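Local coordinates for protein endo-arabinase (Bacteroides thetaiotaomicron, PDB 5C0P) that probably hydrolyses glycosidic bonds in arabinan as a family 43 glycoside hydrolase, and binds magnesium, at residues V21-I31 and S275-P286; I127-S138 and L149-E157. All coordinates share one frame; numbering follows the deposited sequence.

How the contacts relate
From the N terminus, the chain runs through 21-31 into the first sheet of the propeller. It passes through 127-138 and 149-157 in the third sheet. It reaches 275-286 in the last sheet near the C terminus. Contact 1 therefore closes a loop of 243 intervening residues, joining the first sheet to the last. Contact 2 closes a loop of only 10 residues, a local hairpin that falls wholly within the span of contact 1. The contacts do not cross or touch. Their centres are about 23 Å apart, on opposite sides of the chain's centre. Both reach the central pocket, where the nearest side-chain atoms of Asp28 and Asp136 lie about 6 Å apart.

Contact 1 of 2, residues V21-I31 and S275-P286; sequences VSSLRLRDPFI and SYHAPNSQTEHP. With GOL (glycerol), chain I.
This contact joins the first and last sheets of the propeller beside the magnesium site, with Arg27 and Asp28 meeting His277. The backbone N of Asp28 donates an almost straight bond to His277 ND1 (2.9 Å, 174°), tilted from the ring plane. On the far side of the ring, His277 NE2 donates to Asn280 OD1 (2.9 Å), which lies in the ring plane. Together they fix the imidazole's rotation. Arg27 CB packs over one face of the ring. A bend at chi3 (62°) turns the Arg27 guanidinium back so that one of its faces lies against His277 NE2. Arg27 NH2 donates to the same Asn280 OD1 (2.8 Å), which accepts from two donors, and NH1 donates to Asn280 O. NH1 also makes a salt bridge to Glu284, its N-H meeting the anti lone pair of OE2 (2.9 Å). Pro286 packs against Leu24, Leu26 and Pro29, with Leu24 CB 3.6 Å from Pro286 CD. Ser275 OG donates to Pro29 O (2.8 Å) from above the carbonyl plane. Asp28 OD2 and Arg27 NE hydrogen-bond to a bound Tris, probably from the crystallisation liquor, and Asp28 touches the magnesium ligand His261. The arrangement closes the ring of the five-bladed beta-propeller fold of family 43.

Contact 2 of 2, residues I127-S138 and L149-E157; sequences ITPSGWMCLDGS and LLFCREWLE
Strands 134-138 and 149-153 run antiparallel at 170°, their axes 4.5 Å apart at closest. Leu135 with Cys152 and Ser138 with Leu150 are hydrogen-bonded pairs, and Cys134 with Arg153 is non-hydrogen-bonded. The register slips by one between Leu135 and Ser138, a beta bulge holding Asp136 and Gly137. Glu154 N, at the N-cap of helix 155-158, donates a nearly straight bond to Met133 O (2.9 Å). With CG anti to the backbone N (chi1 -164°) and the chain extended to NE, Arg153 reaches across to Trp132 and lays its guanidinium flat on the indole, centres 3.4 Å apart, planes at 6°, a cation-pi stack. Pro129 CB packs on the opposite indole face. Glu157 OE1 is gripped by three N-H groups: Arg153 NE (2.9 Å), Arg153 NH2 and Met133 N (3.1 Å). With an alanine in place of Arg153, one face of the indole would probably lose its cover, and Glu157 OE1 would keep the Met133 N-H but not its salt bridge. Thr128 CG2 sits over the face of Phe151. Cys134 SG meets that ring obliquely, 3.6 Å from Phe151 CE1, and Trp132 CE3 comes to its edge. Asp136 is predicted to tune the proton donor; its OD2 accepts from Ala206 N and hydrogen-bonds to bound Tris, probably from the crystallisation liquor. The whole is a bulged beta hairpin carrying Asp136 into the probable active site of a family 43 propeller.

Contact 1 of 2, residues V21-I31 and S275-P286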
loop_
_atom_site.group_PDB
_atom_site.type_symbol
_atom_site.label_atom_id
_atom_site.label_comp_id
_atom_site.label_asym_id
_atom_site.label_seq_id
_atom_site.Cartn_x
_atom_site.Cartn_y
_atom_site.Cartn_z
ATOM N N VAL A 21 17.485 0.661 -11.635
ATOM C CA VAL A 21 16.667 0.566 -10.426
ATOM C C VAL A 21 17.393 1.171 -9.207
ATOM O O VAL A 21 16.756 1.768 -8.338
ATOM C CB VAL A 21 16.197 -0.898 -10.175
ATOM C CG1 VAL A 21 17.389 -1.830 -9.922
ATOM C CG2 VAL A 21 15.168 -0.966 -9.043
ATOM N N SER A 22 18.718 1.070 -9.184
ATOM C CA SER A 22 19.503 1.595 -8.066
ATOM C C SER A 22 19.444 3.127 -7.977
ATOM O O SER A 22 19.741 3.706 -6.928
ATOM C CB SER A 22 20.954 1.123 -8.163
ATOM O OG SER A 22 21.552 1.567 -9.366
ATOM N N SER A 23 19.046 3.779 -9.068
ATOM C CA SER A 23 19.024 5.240 -9.113
ATOM C C SER A 23 17.667 5.820 -8.711
ATOM O O SER A 23 17.529 7.035 -8.539
ATOM C CB SER A 23 19.398 5.737 -10.511
ATOM O OG SER A 23 18.272 5.659 -11.370
ATOM N N LEU A 24 16.665 4.957 -8.569
ATOM C CA LEU A 24 15.328 5.420 -8.225
ATOM C C LEU A 24 15.306 5.963 -6.801
ATOM O O LEU A 24 15.887 5.372 -5.894
ATOM C CB LEU A 24 14.306 4.289 -8.363
ATOM C CG LEU A 24 14.128 3.744 -9.782
ATOM C CD1 LEU A 24 13.117 2.606 -9.795
ATOM C CD2 LEU A 24 13.695 4.857 -10.722
ATOM N N ARG A 25 14.664 7.113 -6.624
ATOM C CA ARG A 25 14.487 7.736 -5.318
ATOM C C ARG A 25 13.003 8.012 -5.123
ATOM O O ARG A 25 12.441 8.928 -5.721
ATOM C CB ARG A 25 15.301 9.031 -5.231
ATOM C CG ARG A 25 16.797 8.811 -5.281
ATOM C CD ARG A 25 17.282 8.041 -4.059
ATOM N NE ARG A 25 18.727 7.819 -4.093
ATOM C CZ ARG A 25 19.316 6.792 -4.702
ATOM N NH1 ARG A 25 20.638 6.679 -4.672
ATOM N NH2 ARG A 25 18.595 5.874 -5.344
ATOM N N LEU A 26 12.361 7.191 -4.294
ATOM C CA LEU A 26 10.926 7.277 -4.082
ATOM C C LEU A 26 10.566 6.453 -2.855
ATOM O O LEU A 26 11.366 5.636 -2.387
ATOM C CB LEU A 26 10.159 6.792 -5.323
ATOM C CG LEU A 26 10.622 5.474 -5.971
ATOM C CD1 LEU A 26 9.970 4.269 -5.310
ATOM C CD2 LEU A 26 10.347 5.471 -7.480
ATOM N N ARG A 27 9.380 6.706 -2.327
ATOM C CA ARG A 27 8.856 5.995 -1.171
ATOM C C ARG A 27 7.731 5.075 -1.604
ATOM O O ARG A 27 7.141 5.255 -2.672
ATOM C CB ARG A 27 8.295 6.993 -0.157
ATOM C CG ARG A 27 9.326 7.925 0.451
ATOM C CD ARG A 27 8.674 8.897 1.441
ATOM N NE ARG A 27 8.065 8.195 2.572
ATOM C CZ ARG A 27 8.739 7.810 3.647
ATOM N NH1 ARG A 27 10.042 8.066 3.747
ATOM N NH2 ARG A 27 8.112 7.175 4.628
ATOM N N ASP A 28 7.437 4.091 -0.756
ATOM C CA ASP A 28 6.218 3.288 -0.874
ATOM C C ASP A 28 6.034 2.593 -2.225
ATOM O O ASP A 28 4.944 2.658 -2.799
ATOM C CB ASP A 28 4.999 4.180 -0.577
ATOM C CG ASP A 28 5.196 5.040 0.678
ATOM O OD1 ASP A 28 5.744 4.541 1.681
ATOM O OD2 ASP A 28 4.818 6.229 0.665
ATOM N N PRO A 29 7.082 1.918 -2.736
ATOM C CA PRO A 29 6.979 1.404 -4.110
ATOM C C PRO A 29 6.087 0.176 -4.262
ATOM O O PRO A 29 6.344 -0.897 -3.700
ATOM C CB PRO A 29 8.425 1.044 -4.453
ATOM C CG PRO A 29 9.018 0.649 -3.138
ATOM C CD PRO A 29 8.377 1.568 -2.118
ATOM N N PHE A 30 5.024 0.361 -5.027
ATOM C CA PHE A 30 4.098 -0.712 -5.354
ATOM C C PHE A 30 4.365 -1.128 -6.796
ATOM O O PHE A 30 4.341 -0.295 -7.699
ATOM C CB PHE A 30 2.664 -0.201 -5.211
ATOM C CG PHE A 30 1.611 -1.258 -5.417
ATOM C CD1 PHE A 30 1.283 -1.688 -6.700
ATOM C CD2 PHE A 30 0.939 -1.814 -4.339
ATOM C CE1 PHE A 30 0.316 -2.658 -6.905
ATOM C CE2 PHE A 30 -0.041 -2.784 -4.535
ATOM C CZ PHE A 30 -0.350 -3.208 -5.820
ATOM N N ILE A 31 4.610 -2.416 -7.015
ATOM C CA ILE A 31 4.882 -2.922 -8.362
ATOM C C ILE A 31 3.635 -3.573 -8.949
ATOM O O ILE A 31 3.125 -4.566 -8.409
ATOM C CB ILE A 31 5.995 -3.984 -8.339
ATOM C CG1 ILE A 31 7.284 -3.420 -7.731
ATOM C CG2 ILE A 31 6.225 -4.536 -9.760
ATOM C CD1 ILE A 31 7.825 -2.195 -8.474
ATOM N N SER A 275 8.560 -5.731 -2.405
ATOM C CA SER A 275 8.980 -4.387 -2.796
ATOM C C SER A 275 8.682 -3.418 -1.656
ATOM O O SER A 275 7.549 -3.370 -1.148
ATOM C CB SER A 275 8.227 -3.956 -4.061
ATOM O OG SER A 275 8.500 -2.601 -4.406
ATOM N N TYR A 276 9.689 -2.640 -1.258
ATOM C CA TYR A 276 9.530 -1.643 -0.199
ATOM C C TYR A 276 10.594 -0.580 -0.374
ATOM O O TYR A 276 11.464 -0.733 -1.213
ATOM C CB TYR A 276 9.629 -2.284 1.192
ATOM C CG TYR A 276 10.961 -2.898 1.575
ATOM C CD1 TYR A 276 11.868 -2.207 2.372
ATOM C CD2 TYR A 276 11.281 -4.192 1.190
ATOM C CE1 TYR A 276 13.075 -2.788 2.758
ATOM C CE2 TYR A 276 12.483 -4.784 1.569
ATOM C CZ TYR A 276 13.372 -4.072 2.344
ATOM O OH TYR A 276 14.562 -4.669 2.721
ATOM N N HIS A 277 10.552 0.496 0.410
ATOM C CA HIS A 277 11.635 1.473 0.306
ATOM C C HIS A 277 12.535 1.415 1.523
ATOM O O HIS A 277 12.089 1.059 2.610
ATOM C CB HIS A 277 11.113 2.904 0.094
ATOM C CG HIS A 277 10.510 3.517 1.323
ATOM N ND1 HIS A 277 9.151 3.621 1.508
ATOM C CD2 HIS A 277 11.083 4.037 2.435
ATOM C CE1 HIS A 277 8.908 4.190 2.677
ATOM N NE2 HIS A 277 10.071 4.444 3.262
ATOM N N ALA A 278 13.804 1.756 1.335
ATOM C CA ALA A 278 14.745 1.889 2.441
ATOM C C ALA A 278 15.827 2.866 2.021
ATOM O O ALA A 278 16.075 3.038 0.832
ATOM C CB ALA A 278 15.362 0.538 2.782
ATOM N N PRO A 279 16.452 3.559 2.985
ATOM C CA PRO A 279 16.032 3.723 4.375
ATOM C C PRO A 279 14.822 4.652 4.358
ATOM O O PRO A 279 14.237 4.871 3.287
ATOM C CB PRO A 279 17.237 4.416 5.018
ATOM C CG PRO A 279 17.816 5.220 3.916
ATOM C CD PRO A 279 17.615 4.399 2.664
ATOM N N ASN A 280 14.449 5.205 5.507
ATOM C CA ASN A 280 13.174 5.912 5.589
ATOM C C ASN A 280 13.295 7.432 5.489
ATOM O O ASN A 280 12.317 8.155 5.664
ATOM C CB ASN A 280 12.415 5.505 6.853
ATOM C CG ASN A 280 10.960 5.934 6.819
ATOM O OD1 ASN A 280 10.275 5.776 5.800
ATOM N ND2 ASN A 280 10.482 6.504 7.927
ATOM N N SER A 281 14.497 7.916 5.206
ATOM C CA SER A 281 14.705 9.349 5.034
ATOM C C SER A 281 15.902 9.609 4.136
ATOM O O SER A 281 16.772 8.747 3.989
ATOM C CB SER A 281 14.914 10.031 6.392
ATOM O OG SER A 281 16.039 9.493 7.062
ATOM N N GLN A 282 15.926 10.804 3.540
ATOM C CA GLN A 282 17.056 11.320 2.763
ATOM C C GLN A 282 17.290 10.622 1.430
ATOM O O GLN A 282 17.376 11.282 0.395
ATOM C CB GLN A 282 18.352 11.340 3.582
ATOM C CG GLN A 282 18.291 12.240 4.798
ATOM N N THR A 283 17.411 9.298 1.456
ATOM C CA THR A 283 17.799 8.556 0.261
ATOM C C THR A 283 16.910 7.353 -0.016
ATOM O O THR A 283 17.393 6.349 -0.556
ATOM C CB THR A 283 19.239 8.034 0.377
ATOM O OG1 THR A 283 19.361 7.258 1.575
ATOM C CG2 THR A 283 20.236 9.193 0.417
ATOM N N GLU A 284 15.626 7.451 0.335
ATOM C CA GLU A 284 14.692 6.336 0.143
ATOM C C GLU A 284 14.733 5.825 -1.293
ATOM O O GLU A 284 14.626 6.602 -2.244
ATOM C CB GLU A 284 13.253 6.755 0.458
ATOM C CG GLU A 284 13.052 7.412 1.824
ATOM C CD GLU A 284 13.007 8.926 1.734
ATOM O OE1 GLU A 284 13.918 9.519 1.129
ATOM O OE2 GLU A 284 12.045 9.520 2.254
ATOM N N HIS A 285 14.863 4.514 -1.448
ATOM C CA HIS A 285 14.911 3.904 -2.773
ATOM C C HIS A 285 14.258 2.528 -2.710
ATOM O O HIS A 285 14.176 1.917 -1.636
ATOM C CB HIS A 285 16.364 3.776 -3.239
ATOM C CG HIS A 285 17.231 3.004 -2.292
ATOM N ND1 HIS A 285 17.998 3.619 -1.328
ATOM C CD2 HIS A 285 17.433 1.676 -2.155
ATOM C CE1 HIS A 285 18.649 2.696 -0.637
ATOM N NE2 HIS A 285 18.320 1.508 -1.114
ATOM N N PRO A 286 13.770 2.033 -3.855
ATOM C CA PRO A 286 13.079 0.740 -3.831
ATOM C C PRO A 286 14.024 -0.422 -3.626
ATOM O O PRO A 286 15.102 -0.479 -4.219
ATOM C CB PRO A 286 12.431 0.651 -5.220
ATOM C CG PRO A 286 13.210 1.604 -6.082
ATOM C CD PRO A 286 13.673 2.704 -5.163
HETATM C C1 GOL I . 13.942 -9.485 2.009
HETATM C C2 GOL I . 13.227 -9.389 3.353
HETATM O O2 GOL I . 11.937 -9.944 3.240
HETATM C C3 GOL I . 13.104 -7.932 3.771
HETATM O O3 GOL I . 14.380 -7.440 4.112
HETATM O O HOH W 1 16.820 1.308 -5.532
#

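Contact 2 of 2, residues I127-S138 and L149-E157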
loop_
_atom_site.group_PDB
_atom_site.type_symbol
_atom_site.label_atom_id
_atom_site.label_comp_id
_atom_site.label_asym_id
_atom_site.label_seq_id
_atom_site.Cartn_x
_atom_site.Cartn_y
_atom_site.Cartn_z
ATOM N N ILE A 127 -12.845 6.737 -0.526
ATOM C CA ILE A 127 -13.545 5.487 -0.240
ATOM C C ILE A 127 -13.477 5.164 1.261
ATOM O O ILE A 127 -14.315 4.437 1.797
ATOM C CB ILE A 127 -12.954 4.338 -1.095
ATOM C CG1 ILE A 127 -13.856 3.104 -1.042
ATOM C CG2 ILE A 127 -11.523 4.007 -0.662
ATOM C CD1 ILE A 127 -15.266 3.351 -1.547
ATOM N N THR A 128 -12.491 5.741 1.943
ATOM C CA THR A 128 -12.385 5.630 3.401
ATOM C C THR A 128 -13.418 6.557 4.063
ATOM O O THR A 128 -13.966 7.443 3.400
ATOM C CB THR A 128 -10.943 5.957 3.843
ATOM O OG1 THR A 128 -10.546 7.214 3.275
ATOM C CG2 THR A 128 -9.980 4.866 3.376
ATOM N N PRO A 129 -13.722 6.350 5.361
ATOM C CA PRO A 129 -14.799 7.145 5.968
ATOM C C PRO A 129 -14.506 8.644 6.023
ATOM O O PRO A 129 -13.421 9.042 6.443
ATOM C CB PRO A 129 -14.891 6.579 7.393
ATOM C CG PRO A 129 -14.406 5.171 7.254
ATOM C CD PRO A 129 -13.279 5.260 6.255
ATOM N N SER A 130 -15.488 9.464 5.654
ATOM C CA SER A 130 -15.284 10.913 5.600
ATOM C C SER A 130 -15.020 11.555 6.964
ATOM O O SER A 130 -14.428 12.637 7.047
ATOM C CB SER A 130 -16.468 11.598 4.915
ATOM O OG SER A 130 -17.660 11.417 5.662
ATOM N N GLY A 131 -15.461 10.903 8.034
ATOM C CA GLY A 131 -15.267 11.451 9.365
ATOM C C GLY A 131 -13.939 11.074 10.003
ATOM O O GLY A 131 -13.669 11.472 11.145
ATOM N N TRP A 132 -13.116 10.325 9.274
ATOM C CA TRP A 132 -11.868 9.795 9.819
ATOM C C TRP A 132 -10.675 10.181 8.967
ATOM O O TRP A 132 -10.755 10.162 7.741
ATOM C CB TRP A 132 -11.900 8.268 9.815
ATOM C CG TRP A 132 -12.799 7.617 10.801
ATOM C CD1 TRP A 132 -13.580 8.222 11.740
ATOM C CD2 TRP A 132 -12.997 6.209 10.954
ATOM N NE1 TRP A 132 -14.263 7.270 12.470
ATOM C CE2 TRP A 132 -13.919 6.024 12.003
ATOM C CE3 TRP A 132 -12.487 5.085 10.305
ATOM C CZ2 TRP A 132 -14.337 4.758 12.418
ATOM C CZ3 TRP A 132 -12.900 3.830 10.715
ATOM C CH2 TRP A 132 -13.816 3.677 11.752
HETATM N N MSE A 133 -9.569 10.537 9.621
HETATM C CA MSE A 133 -8.290 10.703 8.926
HETATM C C MSE A 133 -7.740 9.329 8.579
HETATM O O MSE A 133 -7.322 8.573 9.465
HETATM C CB MSE A 133 -7.270 11.429 9.801
HETATM C CG MSE A 133 -7.804 12.641 10.512
HETATM SE SE MSE A 133 -6.628 14.170 10.357
HETATM C CE MSE A 133 -7.070 14.602 8.506
ATOM N N CYS A 134 -7.734 9.011 7.290
ATOM C CA CYS A 134 -7.316 7.685 6.835
ATOM C C CYS A 134 -6.271 7.740 5.731
ATOM O O CYS A 134 -6.176 8.717 4.984
ATOM C CB CYS A 134 -8.504 6.878 6.313
ATOM S SG CYS A 134 -9.839 6.653 7.487
ATOM N N LEU A 135 -5.487 6.675 5.627
ATOM C CA LEU A 135 -4.465 6.601 4.595
ATOM C C LEU A 135 -4.128 5.174 4.221
ATOM O O LEU A 135 -4.537 4.221 4.898
ATOM C CB LEU A 135 -3.197 7.361 5.011
ATOM C CG LEU A 135 -2.515 7.114 6.356
ATOM C CD1 LEU A 135 -1.694 5.834 6.379
ATOM C CD2 LEU A 135 -1.623 8.300 6.701
ATOM N N ASP A 136 -3.390 5.045 3.121
ATOM C CA ASP A 136 -2.830 3.776 2.669
ATOM C C ASP A 136 -3.894 2.736 2.344
ATOM O O ASP A 136 -3.690 1.551 2.577
ATOM C CB ASP A 136 -1.804 3.223 3.688
ATOM C CG ASP A 136 -0.519 4.036 3.743
ATOM O OD1 ASP A 136 -0.363 4.999 2.952
ATOM O OD2 ASP A 136 0.348 3.713 4.582
ATOM N N GLY A 137 -5.035 3.174 1.813
ATOM C CA GLY A 137 -6.057 2.238 1.375
ATOM C C GLY A 137 -5.541 1.304 0.295
ATOM O O GLY A 137 -5.019 1.748 -0.744
ATOM N N SER A 138 -5.686 0.002 0.537
ATOM C CA SER A 138 -5.226 -1.009 -0.408
ATOM C C SER A 138 -6.342 -1.985 -0.754
ATOM O O SER A 138 -7.407 -1.984 -0.125
ATOM C CB SER A 138 -4.023 -1.761 0.160
ATOM O OG SER A 138 -4.391 -2.538 1.286
ATOM N N LEU A 149 -11.273 -3.540 0.966
ATOM C CA LEU A 149 -10.464 -2.363 1.249
ATOM C C LEU A 149 -9.779 -2.559 2.600
ATOM O O LEU A 149 -10.432 -2.920 3.578
ATOM C CB LEU A 149 -11.371 -1.131 1.317
ATOM C CG LEU A 149 -10.693 0.168 1.745
ATOM C CD1 LEU A 149 -9.789 0.662 0.615
ATOM C CD2 LEU A 149 -11.739 1.208 2.105
ATOM N N LEU A 150 -8.468 -2.333 2.649
ATOM C CA LEU A 150 -7.735 -2.290 3.917
ATOM C C LEU A 150 -7.241 -0.862 4.056
ATOM O O LEU A 150 -6.823 -0.263 3.077
ATOM C CB LEU A 150 -6.526 -3.224 3.890
ATOM C CG LEU A 150 -6.752 -4.653 3.420
ATOM C CD1 LEU A 150 -5.411 -5.395 3.360
ATOM C CD2 LEU A 150 -7.737 -5.357 4.322
ATOM N N PHE A 151 -7.300 -0.295 5.254
ATOM C CA PHE A 151 -6.798 1.063 5.415
ATOM C C PHE A 151 -6.342 1.344 6.831
ATOM O O PHE A 151 -6.653 0.593 7.763
ATOM C CB PHE A 151 -7.817 2.117 4.940
ATOM C CG PHE A 151 -9.077 2.187 5.763
ATOM C CD1 PHE A 151 -9.163 3.028 6.867
ATOM C CD2 PHE A 151 -10.190 1.427 5.413
ATOM C CE1 PHE A 151 -10.336 3.101 7.607
ATOM C CE2 PHE A 151 -11.367 1.496 6.149
ATOM C CZ PHE A 151 -11.441 2.333 7.246
ATOM N N CYS A 152 -5.603 2.434 6.979
ATOM C CA CYS A 152 -5.166 2.888 8.294
ATOM C C CYS A 152 -5.987 4.075 8.733
ATOM O O CYS A 152 -6.344 4.935 7.926
ATOM C CB CYS A 152 -3.719 3.360 8.224
ATOM S SG CYS A 152 -2.575 2.091 7.714
ATOM N N ARG A 153 -6.273 4.134 10.026
ATOM C CA ARG A 153 -6.798 5.349 10.605
ATOM C C ARG A 153 -5.622 5.955 11.340
ATOM O O ARG A 153 -5.042 5.320 12.232
ATOM C CB ARG A 153 -7.946 5.058 11.560
ATOM C CG ARG A 153 -8.734 6.295 11.861
ATOM C CD ARG A 153 -9.896 6.053 12.785
ATOM N NE ARG A 153 -10.407 7.343 13.223
ATOM C CZ ARG A 153 -11.355 7.497 14.134
ATOM N NH1 ARG A 153 -11.895 6.431 14.706
ATOM N NH2 ARG A 153 -11.758 8.712 14.473
ATOM N N GLU A 154 -5.275 7.175 10.952
ATOM C CA GLU A 154 -4.010 7.796 11.341
ATOM C C GLU A 154 -3.803 7.976 12.844
ATOM O O GLU A 154 -4.681 8.453 13.562
ATOM C CB GLU A 154 -3.819 9.130 10.612
ATOM C CG GLU A 154 -2.356 9.531 10.488
ATOM C CD GLU A 154 -2.099 10.572 9.411
ATOM O OE1 GLU A 154 -3.057 11.002 8.730
ATOM O OE2 GLU A 154 -0.922 10.950 9.243
ATOM N N TRP A 155 -2.606 7.617 13.290
ATOM C CA TRP A 155 -2.248 7.647 14.704
ATOM C C TRP A 155 -2.311 9.030 15.340
ATOM O O TRP A 155 -2.489 9.146 16.551
ATOM C CB TRP A 155 -0.861 7.042 14.898
ATOM C CG TRP A 155 0.237 7.911 14.370
ATOM C CD1 TRP A 155 0.611 8.070 13.063
ATOM C CD2 TRP A 155 1.105 8.742 15.144
ATOM N NE1 TRP A 155 1.660 8.959 12.983
ATOM C CE2 TRP A 155 1.983 9.378 14.244
ATOM C CE3 TRP A 155 1.228 9.004 16.508
ATOM C CZ2 TRP A 155 2.969 10.269 14.673
ATOM C CZ3 TRP A 155 2.211 9.886 16.931
ATOM C CH2 TRP A 155 3.067 10.507 16.016
ATOM N N LEU A 156 -2.167 10.081 14.537
ATOM C CA LEU A 156 -2.271 11.435 15.059
ATOM C C LEU A 156 -3.671 11.695 15.614
ATOM O O LEU A 156 -3.855 12.550 16.479
ATOM C CB LEU A 156 -1.941 12.455 13.968
ATOM C CG LEU A 156 -0.445 12.535 13.661
ATOM C CD1 LEU A 156 -0.165 13.598 12.614
ATOM C CD2 LEU A 156 0.329 12.817 14.933
ATOM N N GLU A 157 -4.639 10.939 15.102
ATOM C CA GLU A 157 -6.030 11.012 15.539
ATOM C C GLU A 157 -6.335 9.949 16.605
ATOM O O GLU A 157 -7.017 10.222 17.598
ATOM C CB GLU A 157 -6.933 10.816 14.315
ATOM C CG GLU A 157 -8.427 10.778 14.590
ATOM C CD GLU A 157 -9.251 11.051 13.334
ATOM O OE1 GLU A 157 -9.738 10.089 12.717
ATOM O OE2 GLU A 157 -9.416 12.230 12.971
#